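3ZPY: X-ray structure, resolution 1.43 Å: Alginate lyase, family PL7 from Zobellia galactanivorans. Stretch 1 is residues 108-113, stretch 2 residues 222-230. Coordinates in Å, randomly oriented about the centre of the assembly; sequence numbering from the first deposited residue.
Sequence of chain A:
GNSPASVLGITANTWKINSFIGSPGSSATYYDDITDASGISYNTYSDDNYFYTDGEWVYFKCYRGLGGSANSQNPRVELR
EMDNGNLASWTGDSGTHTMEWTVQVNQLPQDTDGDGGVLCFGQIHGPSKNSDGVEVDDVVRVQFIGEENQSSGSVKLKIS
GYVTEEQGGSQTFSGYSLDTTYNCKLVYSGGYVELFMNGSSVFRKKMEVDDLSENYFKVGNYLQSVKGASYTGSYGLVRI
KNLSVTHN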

# COMPACT_ATOMS: atom_id res chain seq x y z
N LEU A 108 -7.88 -8.86 -7.95
CA LEU A 108 -8.49 -8.46 -6.66
C LEU A 108 -8.82 -9.72 -5.86
O LEU A 108 -9.10 -10.80 -6.43
CB LEU A 108 -9.80 -7.69 -6.87
CG LEU A 108 -9.57 -6.33 -7.52
CD1 LEU A 108 -10.92 -5.69 -7.78
CD2 LEU A 108 -8.57 -5.48 -6.80
N PRO A 109 -8.82 -9.58 -4.50
CA PRO A 109 -9.21 -10.67 -3.64
C PRO A 109 -10.73 -10.70 -3.49
O PRO A 109 -11.46 -10.03 -4.29
CB PRO A 109 -8.46 -10.34 -2.35
CG PRO A 109 -8.63 -8.80 -2.29
CD PRO A 109 -8.31 -8.41 -3.76
N GLN A 110 -11.23 -11.46 -2.47
CA GLN A 110 -12.70 -11.57 -2.23
C GLN A 110 -12.88 -11.10 -0.80
O GLN A 110 -12.20 -11.66 0.14
CB GLN A 110 -13.12 -12.99 -2.38
CG GLN A 110 -14.57 -13.25 -1.91
CD GLN A 110 -14.97 -14.65 -2.18
OE1 GLN A 110 -14.34 -15.34 -2.96
NE2 GLN A 110 -16.03 -15.10 -1.54
N ASP A 111 -13.78 -10.13 -0.62
CA ASP A 111 -14.18 -9.64 0.72
C ASP A 111 -14.58 -10.77 1.64
O ASP A 111 -15.04 -11.85 1.21
CB ASP A 111 -15.43 -8.77 0.54
CG ASP A 111 -15.10 -7.38 -0.12
OD1 ASP A 111 -13.92 -7.16 -0.55
OD2 ASP A 111 -16.10 -6.58 -0.12
N THR A 112 -14.47 -10.52 2.96
CA THR A 112 -14.96 -11.48 3.99
C THR A 112 -16.40 -11.86 3.71
O THR A 112 -16.75 -13.04 3.79
CB THR A 112 -14.85 -10.84 5.39
OG1 THR A 112 -13.46 -10.56 5.58
CG2 THR A 112 -15.33 -11.85 6.50
N ASP A 113 -17.22 -10.86 3.35
CA ASP A 113 -18.65 -11.07 3.11
C ASP A 113 -18.92 -11.67 1.75
O ASP A 113 -20.08 -11.85 1.44
CB ASP A 113 -19.49 -9.79 3.31
CG ASP A 113 -19.19 -8.68 2.26
OD1 ASP A 113 -18.66 -9.05 1.17
OD2 ASP A 113 -19.56 -7.48 2.52
N TYR A 222 -1.87 -3.85 0.20
CA TYR A 222 -2.56 -3.92 1.52
C TYR A 222 -3.94 -4.33 1.18
O TYR A 222 -4.72 -3.55 0.68
CB TYR A 222 -2.46 -2.51 2.18
CG TYR A 222 -3.06 -2.36 3.57
CD1 TYR A 222 -3.24 -3.44 4.43
CD2 TYR A 222 -3.32 -1.06 4.00
CE1 TYR A 222 -3.78 -3.23 5.69
CE2 TYR A 222 -3.84 -0.85 5.21
CZ TYR A 222 -4.04 -1.93 6.08
OH TYR A 222 -4.54 -1.78 7.43
N LEU A 223 -4.33 -5.57 1.50
CA LEU A 223 -5.74 -5.98 1.18
C LEU A 223 -6.67 -5.23 2.03
O LEU A 223 -6.30 -4.75 3.13
CB LEU A 223 -5.95 -7.50 1.37
CG LEU A 223 -5.04 -8.41 0.55
CD1 LEU A 223 -5.51 -9.87 0.68
CD2 LEU A 223 -4.96 -7.99 -0.91
N GLN A 224 -7.90 -5.10 1.55
CA GLN A 224 -9.00 -4.42 2.24
C GLN A 224 -10.25 -5.27 2.37
O GLN A 224 -10.42 -6.17 1.58
CB GLN A 224 -9.28 -3.00 1.71
CG GLN A 224 -8.14 -2.06 1.90
CD GLN A 224 -8.08 -1.55 3.36
OE1 GLN A 224 -9.05 -0.99 3.83
NE2 GLN A 224 -7.01 -1.84 4.09
N SER A 225 -11.06 -4.98 3.39
CA SER A 225 -12.34 -5.69 3.55
C SER A 225 -12.23 -7.20 3.70
O SER A 225 -13.16 -7.96 3.31
CB SER A 225 -13.34 -5.28 2.40
OG SER A 225 -13.58 -3.92 2.37
N VAL A 226 -11.13 -7.65 4.29
CA VAL A 226 -10.85 -9.11 4.49
C VAL A 226 -10.56 -9.41 5.95
O VAL A 226 -9.99 -10.43 6.27
CB VAL A 226 -9.82 -9.70 3.52
CG1 VAL A 226 -10.48 -9.76 2.15
CG2 VAL A 226 -8.46 -8.94 3.59
N LYS A 227 -11.04 -8.52 6.81
CA LYS A 227 -10.87 -8.72 8.25
C LYS A 227 -11.56 -10.02 8.62
O LYS A 227 -12.77 -10.22 8.32
CB LYS A 227 -11.43 -7.54 9.04
CG LYS A 227 -10.64 -6.25 8.81
CD LYS A 227 -10.91 -5.20 9.88
CE LYS A 227 -10.03 -3.95 9.70
NZ LYS A 227 -10.21 -2.92 10.77
N GLY A 228 -10.86 -10.91 9.32
CA GLY A 228 -11.53 -12.15 9.81
C GLY A 228 -11.83 -13.14 8.69
O GLY A 228 -12.44 -14.18 8.94
N ALA A 229 -11.34 -12.85 7.48
CA ALA A 229 -11.63 -13.80 6.39
C ALA A 229 -10.81 -15.10 6.49
O ALA A 229 -9.66 -15.11 6.94
CB ALA A 229 -11.41 -13.15 5.04
N SER A 230 -11.40 -16.18 6.02
CA SER A 230 -10.68 -17.43 5.92
C SER A 230 -9.77 -17.44 4.68
O SER A 230 -9.96 -16.69 3.72
CB SER A 230 -11.65 -18.58 5.88
OG SER A 230 -12.31 -18.51 4.66
O HOH W 1 -11.32 -7.56 -0.81
O HOH W 2 -16.30 -7.79 3.91

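Contact between residues 108-113, which form no regular helix or strand, and residues 222-230 of the same alginate lyase chain, where a strand gives way to a loop. The segments are far apart in sequence, and together they bury 352 Å² against each other. Tyr222 lies in the strand and is out of reach of the other segment. Leu223 makes the first contact: its CB points toward the other segment, and with chi1 in m and chi2 in t its CD2 lies 4.0 Å from CG of Pro109, an apolar van der Waals contact between two buried side chains. CA of Leu223 and CA of Pro109 are still 7.6 Å apart, so side chains bridge the gap here, not backbone.

Gln224 meets the other segment through its main chain. Its CA-to-CB bond points sideways and the end of the side chain does not approach the other segment; NE2 of Gln224 instead makes a weak hydrogen bond to O of Leu223 at 3.1 Å (121° at the hydrogen). The carbonyl O of Gln224 is 4.2 Å from OD1 of Asp111, a pair of acceptors that cannot bond directly; water 1 sits between them, its O 2.9 Å from O of Gln224 and 2.6 Å from OD1 of Asp111, well placed to link the two.

Ser225, with phi/psi of 59/31°, supplies the carbonyl on which the backbone of the other segment docks. N of Thr112 donates to O of Ser225 at 2.9 Å, and the angle of 164° makes this a nearly straight bond. The same oxygen, O of Ser225, receives a CA-H...O contact from CA of Asp111 (3.3 Å, 128° at the hydrogen) and a hydrogen bond from O of water 2 at 3.2 Å; that water in turn accepts from N of Asp113 at 3.3 Å, extending the link one residue beyond Thr112. The side chains of Ser225 and Asp111 also touch, CB to OD1 at 3.5 Å.

Val226, chi1 in m, packs its CG1 against main chain: 3.3 Å from O of Gln110 and 4.0 Å from CA of Asp111. It also opens a type II turn that runs to Ala229 and is closed by a hydrogen bond from N of Ala229 to O of Val226 at 3.0 Å. Thr112 directs its CB toward this turn. CA-to-CB of Lys227 points sideways and its side chain carries on without reaching the other segment, but its carbonyl accepts a hydrogen bond from Thr112, OG1 to O at 2.8 Å. Thr112 thus donates twice, from backbone and side chain, to carbonyls two residues apart. OG1 of Thr112 is also 3.4 Å from N of Lys227, but the angle is too poor for a hydrogen bond.

Gly228 adopts a positive phi of 72°, a conformation that glycine takes readily; its C is 4.3 Å from CG2 of Thr112. Ala229 points its CB toward the other segment, 3.3 Å from OG1 of Thr112, and CA of Ala229 and CA of Thr112 are only 4.7 Å apart. Ser230 makes no contact.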